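Local coordinates for protein cellulose 1,4-beta-cellobiosidase (Thermobifida fusca, PDB 4JJJ) that probably cleaves cellulose chains to cellobiose, through the glycoside hydrolase family 48 catalytic domain that this chain represents within a longer multidomain enzyme, at residues G540-E545 against E616-W621; T502-K507 against Q623-T628. The protein carries 1 engineered substitution. All coordinates share one frame; numbering follows the deposited sequence.

Contact 1. Residues G540-E545 against E616-W621; sequences GIATPE and ERHRFW. With ZN (zinc ion), chain Y; GLC (alpha-D-glucopyranose), chain C; BGC (beta-D-glucopyranose), chain B; BGC (beta-D-glucopyranose), chain D.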
loop_
_atom_site.group_PDB
_atom_site.type_symbol
_atom_site.label_atom_id
_atom_site.label_comp_id
_atom_site.label_asym_id
_atom_site.label_seq_id
_atom_site.Cartn_x
_atom_site.Cartn_y
_atom_site.Cartn_z
ATOM N N GLY A 540 13.895 5.568 -18.644
ATOM C CA GLY A 540 12.473 5.768 -18.377
ATOM C C GLY A 540 12.055 7.114 -18.678
ATOM O O GLY A 540 12.448 7.675 -19.716
ATOM N N ILE A 541 11.258 7.714 -17.818
ATOM C CA ILE A 541 10.813 9.121 -17.866
ATOM C C ILE A 541 10.988 9.668 -16.435
ATOM O O ILE A 541 10.506 9.043 -15.505
ATOM C CB ILE A 541 9.362 9.175 -18.354
ATOM C CG1 ILE A 541 9.288 9.039 -19.846
ATOM C CG2 ILE A 541 8.653 10.399 -17.909
ATOM C CD1 ILE A 541 7.927 8.633 -20.426
ATOM N N ALA A 542 11.603 10.836 -16.286
ATOM C CA ALA A 542 11.924 11.340 -14.956
ATOM C C ALA A 542 12.037 12.782 -14.977
ATOM O O ALA A 542 12.330 13.395 -16.008
ATOM C CB ALA A 542 13.198 10.722 -14.463
ATOM N N THR A 543 11.770 13.373 -13.816
ATOM C CA THR A 543 11.795 14.822 -13.604
ATOM C C THR A 543 12.521 15.138 -12.282
ATOM O O THR A 543 12.696 14.299 -11.444
ATOM C CB THR A 543 10.340 15.378 -13.440
ATOM O OG1 THR A 543 9.676 14.624 -12.404
ATOM C CG2 THR A 543 9.588 15.237 -14.770
ATOM N N PRO A 544 13.091 16.346 -12.180
ATOM C CA PRO A 544 13.756 16.674 -10.919
ATOM C C PRO A 544 12.935 16.700 -9.660
ATOM O O PRO A 544 11.826 17.187 -9.629
ATOM C CB PRO A 544 14.275 18.152 -11.174
ATOM C CG PRO A 544 14.087 18.369 -12.662
ATOM C CD PRO A 544 13.001 17.478 -13.110
ATOM N N GLU A 545 13.500 16.120 -8.590
ATOM C CA GLU A 545 12.904 16.250 -7.249
ATOM C C GLU A 545 14.045 16.529 -6.252
ATOM O O GLU A 545 15.211 16.201 -6.518
ATOM C CB GLU A 545 12.010 15.086 -6.901
ATOM C CG GLU A 545 12.657 13.884 -6.528
ATOM C CD GLU A 545 11.741 12.713 -6.147
ATOM O OE1 GLU A 545 11.322 12.181 -7.168
ATOM O OE2 GLU A 545 11.536 12.285 -4.965
ATOM N N GLU A 616 16.809 12.605 -10.217
ATOM C CA GLU A 616 15.815 12.224 -11.199
ATOM C C GLU A 616 15.590 10.720 -10.974
ATOM O O GLU A 616 16.414 9.886 -11.432
ATOM C CB GLU A 616 16.201 12.559 -12.628
ATOM C CG GLU A 616 16.279 14.068 -12.847
ATOM C CD GLU A 616 16.081 14.574 -14.207
ATOM O OE1 GLU A 616 15.700 13.791 -15.081
ATOM O OE2 GLU A 616 16.194 15.833 -14.317
ATOM N N ARG A 617 14.537 10.349 -10.205
ATOM C CA ARG A 617 14.379 8.995 -9.737
ATOM C C ARG A 617 13.470 8.157 -10.694
ATOM O O ARG A 617 12.546 8.706 -11.330
ATOM C CB ARG A 617 13.735 8.987 -8.326
ATOM C CG ARG A 617 14.739 9.401 -7.262
ATOM C CD ARG A 617 14.069 9.852 -6.041
ATOM N NE ARG A 617 14.979 9.813 -4.881
ATOM C CZ ARG A 617 14.571 10.088 -3.636
ATOM N NH1 ARG A 617 13.366 10.608 -3.401
ATOM N NH2 ARG A 617 15.410 9.894 -2.612
ATOM N N HIS A 618 13.735 6.878 -10.697
ATOM C CA HIS A 618 13.008 5.868 -11.521
ATOM C C HIS A 618 12.439 4.856 -10.528
ATOM O O HIS A 618 12.951 3.758 -10.307
ATOM C CB HIS A 618 13.979 5.275 -12.508
ATOM C CG HIS A 618 14.556 6.317 -13.404
ATOM N ND1 HIS A 618 15.691 6.975 -13.040
ATOM C CD2 HIS A 618 14.186 6.871 -14.600
ATOM C CE1 HIS A 618 16.000 7.892 -13.939
ATOM N NE2 HIS A 618 15.128 7.816 -14.919
ATOM N N ARG A 619 11.277 5.177 -9.921
ATOM C CA ARG A 619 10.476 4.305 -9.067
ATOM C C ARG A 619 9.763 3.316 -9.964
ATOM O O ARG A 619 9.143 3.703 -10.919
ATOM C CB ARG A 619 9.461 5.075 -8.260
ATOM C CG ARG A 619 10.119 6.028 -7.224
ATOM C CD ARG A 619 8.971 6.878 -6.602
ATOM N NE ARG A 619 9.499 7.782 -5.577
ATOM C CZ ARG A 619 10.000 8.978 -5.803
ATOM N NH1 ARG A 619 10.088 9.461 -7.016
ATOM N NH2 ARG A 619 10.405 9.684 -4.763
ATOM N N PHE A 620 9.872 2.067 -9.618
ATOM C CA PHE A 620 9.229 1.007 -10.459
ATOM C C PHE A 620 7.750 1.271 -10.745
ATOM O O PHE A 620 7.288 1.253 -11.890
ATOM C CB PHE A 620 9.442 -0.345 -9.862
ATOM C CG PHE A 620 8.924 -1.484 -10.718
ATOM C CD1 PHE A 620 9.633 -1.896 -11.867
ATOM C CD2 PHE A 620 7.717 -2.132 -10.466
ATOM C CE1 PHE A 620 9.188 -2.919 -12.684
ATOM C CE2 PHE A 620 7.266 -3.143 -11.301
ATOM C CZ PHE A 620 7.992 -3.541 -12.414
ATOM N N TRP A 621 7.010 1.521 -9.693
ATOM C CA TRP A 621 5.573 1.708 -9.802
ATOM C C TRP A 621 5.315 2.891 -10.700
ATOM O O TRP A 621 4.391 2.865 -11.468
ATOM C CB TRP A 621 4.932 1.825 -8.463
ATOM C CG TRP A 621 5.045 3.138 -7.679
ATOM C CD1 TRP A 621 5.838 3.387 -6.629
ATOM C CD2 TRP A 621 4.318 4.397 -7.903
ATOM N NE1 TRP A 621 5.649 4.639 -6.161
ATOM C CE2 TRP A 621 4.692 5.277 -6.897
ATOM C CE3 TRP A 621 3.301 4.784 -8.791
ATOM C CZ2 TRP A 621 4.156 6.529 -6.762
ATOM C CZ3 TRP A 621 2.760 6.002 -8.664
ATOM C CH2 TRP A 621 3.191 6.901 -7.649
HETATM ZN ZN ZN Y . 15.406 16.351 -15.992
HETATM C C1 GLC C . 6.739 11.932 -2.742
HETATM C C2 GLC C . 5.808 11.561 -1.659
HETATM C C3 GLC C . 5.969 10.061 -1.295
HETATM C C4 GLC C . 5.784 9.181 -2.535
HETATM C C5 GLC C . 6.731 9.731 -3.606
HETATM C C6 GLC C . 6.639 9.076 -4.953
HETATM O O1 GLC C . 7.963 11.703 -2.163
HETATM O O2 GLC C . 6.202 12.296 -0.420
HETATM O O3 GLC C . 5.106 9.690 -0.233
HETATM O O4 GLC C . 6.200 7.831 -2.238
HETATM O O5 GLC C . 6.450 11.110 -3.853
HETATM O O6 GLC C . 5.378 9.312 -5.471
HETATM C C2 BGC B . 5.301 11.511 -1.563
HETATM C C3 BGC B . 5.522 10.042 -1.219
HETATM C C4 BGC B . 5.677 9.200 -2.503
HETATM C C5 BGC B . 6.623 9.788 -3.567
HETATM C C6 BGC B . 6.491 9.116 -4.936
HETATM C C1 BGC B . 6.313 11.992 -2.574
HETATM O O1 BGC B . 5.962 13.380 -2.887
HETATM O O2 BGC B . 5.412 12.207 -0.278
HETATM O O3 BGC B . 4.443 9.535 -0.428
HETATM O O4 BGC B . 6.143 7.879 -2.221
HETATM O O5 BGC B . 6.333 11.171 -3.767
HETATM O O6 BGC B . 5.234 9.320 -5.529
HETATM C C2 BGC D . 5.862 5.542 -2.391
HETATM C C3 BGC D . 4.864 4.389 -2.466
HETATM C C4 BGC D . 3.766 4.553 -1.374
HETATM C C5 BGC D . 3.181 5.987 -1.346
HETATM C C6 BGC D . 2.257 6.161 -0.164
HETATM C C1 BGC D . 5.170 6.891 -2.415
HETATM O O2 BGC D . 6.739 5.488 -3.509
HETATM O O3 BGC D . 5.612 3.158 -2.314
HETATM O O4 BGC D . 2.734 3.577 -1.622
HETATM O O5 BGC D . 4.273 6.914 -1.287
HETATM O O6 BGC D . 2.931 5.893 1.051
HETATM O O HOH W 1 13.451 15.880 -16.277
HETATM O O HOH W 2 11.226 11.292 -11.697
HETATM O O HOH W 3 12.537 12.345 -9.510
HETATM O O HOH W 4 16.428 16.129 -17.741
HETATM O O HOH W 5 15.535 18.283 -15.830
#

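Contact 2. Residues T502-K507 against Q623-T628; sequences TAALAK and QVEIAT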
loop_
_atom_site.group_PDB
_atom_site.type_symbol
_atom_site.label_atom_id
_atom_site.label_comp_id
_atom_site.label_asym_id
_atom_site.label_seq_id
_atom_site.Cartn_x
_atom_site.Cartn_y
_atom_site.Cartn_z
ATOM N N THR A 502 1.417 11.935 -12.064
ATOM C CA THR A 502 1.043 12.470 -13.366
ATOM C C THR A 502 0.339 11.409 -14.199
ATOM O O THR A 502 -0.699 11.654 -14.775
ATOM C CB THR A 502 2.232 13.125 -14.085
ATOM O OG1 THR A 502 2.716 14.211 -13.262
ATOM C CG2 THR A 502 1.836 13.648 -15.469
ATOM N N ALA A 503 0.937 10.244 -14.309
ATOM C CA ALA A 503 0.366 9.178 -15.143
ATOM C C ALA A 503 -0.987 8.715 -14.615
ATOM O O ALA A 503 -1.897 8.499 -15.399
ATOM C CB ALA A 503 1.383 8.089 -15.240
ATOM N N ALA A 504 -1.129 8.603 -13.283
ATOM C CA ALA A 504 -2.390 8.194 -12.723
ATOM C C ALA A 504 -3.437 9.281 -12.949
ATOM O O ALA A 504 -4.624 8.981 -13.186
ATOM C CB ALA A 504 -2.207 7.901 -11.223
ATOM N N LEU A 505 -3.067 10.550 -12.870
ATOM C CA LEU A 505 -3.991 11.639 -13.131
ATOM C C LEU A 505 -4.437 11.586 -14.611
ATOM O O LEU A 505 -5.626 11.669 -14.905
ATOM C CB LEU A 505 -3.336 12.971 -12.777
ATOM C CG LEU A 505 -4.179 14.213 -13.081
ATOM C CD1 LEU A 505 -5.522 14.125 -12.378
ATOM C CD2 LEU A 505 -3.366 15.445 -12.713
ATOM N N ALA A 506 -3.504 11.400 -15.516
ATOM C CA ALA A 506 -3.806 11.309 -16.926
ATOM C C ALA A 506 -4.799 10.158 -17.151
ATOM O O ALA A 506 -5.791 10.331 -17.916
ATOM C CB ALA A 506 -2.605 11.071 -17.738
ATOM N N LYS A 507 -4.578 8.978 -16.531
ATOM C CA LYS A 507 -5.507 7.870 -16.723
ATOM C C LYS A 507 -6.886 8.182 -16.191
ATOM O O LYS A 507 -7.915 7.845 -16.808
ATOM C CB LYS A 507 -4.937 6.623 -16.158
ATOM C CG LYS A 507 -3.819 5.995 -16.994
ATOM C CD LYS A 507 -3.356 4.699 -16.447
ATOM C CE LYS A 507 -2.477 4.845 -15.196
ATOM N NZ LYS A 507 -2.470 3.576 -14.359
ATOM N N GLN A 623 7.223 4.220 -13.123
ATOM C CA GLN A 623 7.568 3.932 -14.508
ATOM C C GLN A 623 6.524 3.045 -15.144
ATOM O O GLN A 623 6.194 3.219 -16.323
ATOM C CB GLN A 623 8.976 3.334 -14.600
ATOM C CG GLN A 623 10.085 4.262 -14.035
ATOM C CD GLN A 623 10.095 5.611 -14.758
ATOM O OE1 GLN A 623 10.179 5.667 -16.000
ATOM N NE2 GLN A 623 9.995 6.689 -14.040
ATOM N N VAL A 624 5.992 2.073 -14.401
ATOM C CA VAL A 624 4.861 1.252 -14.901
ATOM C C VAL A 624 3.642 2.122 -15.075
ATOM O O VAL A 624 2.949 2.081 -16.083
ATOM C CB VAL A 624 4.618 0.055 -13.971
ATOM C CG1 VAL A 624 3.353 -0.631 -14.394
ATOM C CG2 VAL A 624 5.786 -0.913 -13.940
ATOM N N GLU A 625 3.353 3.015 -14.125
ATOM C CA GLU A 625 2.180 3.882 -14.188
ATOM C C GLU A 625 2.185 4.611 -15.508
ATOM O O GLU A 625 1.219 4.662 -16.265
ATOM C CB GLU A 625 2.161 4.861 -12.982
ATOM C CG GLU A 625 0.817 5.452 -12.767
ATOM C CD GLU A 625 0.007 4.698 -11.738
ATOM O OE1 GLU A 625 -0.980 4.072 -12.086
ATOM O OE2 GLU A 625 0.355 4.652 -10.531
ATOM N N ILE A 626 3.370 5.139 -15.869
ATOM C CA ILE A 626 3.540 5.821 -17.143
ATOM C C ILE A 626 3.229 4.882 -18.357
ATOM O O ILE A 626 2.526 5.282 -19.294
ATOM C CB ILE A 626 4.951 6.470 -17.279
ATOM C CG1 ILE A 626 5.170 7.532 -16.205
ATOM C CG2 ILE A 626 5.117 7.046 -18.648
ATOM C CD1 ILE A 626 6.676 7.862 -16.071
ATOM N N ALA A 627 3.907 3.749 -18.384
ATOM C CA ALA A 627 3.653 2.767 -19.445
ATOM C C ALA A 627 2.164 2.514 -19.576
ATOM O O ALA A 627 1.663 2.456 -20.662
ATOM C CB ALA A 627 4.358 1.470 -19.170
ATOM N N THR A 628 1.478 2.274 -18.464
ATOM C CA THR A 628 0.019 1.956 -18.494
ATOM C C THR A 628 -0.768 3.171 -19.001
ATOM O O THR A 628 -1.807 2.949 -19.648
ATOM C CB THR A 628 -0.511 1.453 -17.176
ATOM O OG1 THR A 628 -0.604 2.521 -16.169
ATOM C CG2 THR A 628 0.277 0.258 -16.730
#

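Contact 1. Residues G540-E545 against E616-W621
Glu545 and Arg619 meet tip to tip, their carboxylate and guanidinium planes only 14° apart. Glu545 CG lies between the backbone N and the carbonyl carbon (chi1 77°), the chain extended beyond it. The arginine grips end-on: NH1 donates to Glu545 OE1 at 3.0 Å and NH2 to Glu545 OE2 at 2.8 Å, both bonds nearly straight and each oxygen offering its syn lone pair. Arg617 crosses the glutamate at about a right angle. Its NH1 reaches Glu545 OE2 at 2.9 Å from above the carboxylate plane, in a more bent bond (142°), so that OE2 serves two arginines. A water within hydrogen-bonding distance of Glu545 OE1 and Thr543 O accepts from Arg617 N. The two arginines would probably stabilise the negative charge of Glu545; Glu40, which also hydrogen-bonds the sugar, forms a second salt bridge with Arg619 NH2. The end-on pair of bonds from Glu545 fixes the rotation of the Arg619 guanidinium, one face of which lies against C6 of a bound glucose, modelled in alpha and beta forms. On the adjoining beta-glucose of chain D, O2 accepts in the ring plane from Trp621 NE1 at 3.0 Å. Ala542 CB packs obliquely on the His618 ring, 3.5 Å from NE2, itself bonded to Asp537. Glu616 extends beside Pro544, and its OE2 binds zinc at 1.9 Å; one of three zinc-bound waters is hydrogen-bonded to Ala542 O. Loop 540-545 packs against the residues leading into helix 620-637, where Arg619 is the N-cap, while Phe620 packs on helices 2-14 and 50-67 and Trp621 meets Trp420 of helix 416-432 edge-to-face.

Contact 2. Residues T502-K507 against Q623-T628
Two helices of the (alpha/alpha)6 barrel, 499-516 and 620-637, run side by side in the same direction here, their local axes 28° apart and 8.3 Å at closest approach. Small side chains permit the closeness: Ala503 CB sits 3.6 Å from Ile626 N and touches Ile626 CG1 at 3.9 Å. Glu625 CG, anti to the backbone N (chi1 -162°), lies alongside Ala503 CB at 3.7 Å, and its carboxylate carbon CD rests on Ala504 CB. Lys507 bends at chi3 (-75°), which turns CE back toward Thr628. Its NZ bridges two acceptors of the opposing helix, forming a salt bridge with Glu625, whose OE1 accepts through its anti lone pair at 2.8 Å, and donating to Thr628 OG1 at 2.8 Å. Thr628 OG1 in turn donates to Glu625 O at 2.8 Å, which fixes its hydroxyl as an acceptor for the lysine. The other oxygen of Glu625, OE2, is taken by Tyr55 and Trp420, and Lys507 NZ has a second salt bridge to Glu423. A methionine in place of Lys507 would probably leave the buried Glu625 and Glu423 carboxylates without their shared positive charge and Thr628 OG1 without its donor. With helices 50-67 and 416-432 also packed against these side chains, the pair is consistent with adjacent inner helices of an (alpha/alpha)6 barrel, joined by alanine packing and a buried charge cluster.

Both contacts are buried and both use helix 620-637, contact 1 at its N-terminal approach and contact 2 farther along, with centres about 12 Å apart. Contact 1 joins loops, and its chemistry follows from lying beside the sugar: Arg619 and Trp621 meet the glycan, while Glu545, Arg617 and ordered waters stand behind them, with a zinc ion and an exposed proline toward the outside. Contact 2 joins two regular helices, and all of its touching residues are buried; alanine packing lies beside a compact lysine-glutamate-threonine cluster. The two touch directly, Ile541 O lying 2.8 Å from Gln623 NE2 in a probable hydrogen bond and Ile541 CD1 packing on Ile626 CG2. Along the chain, contact 1 is nested inside the loop that contact 2 closes.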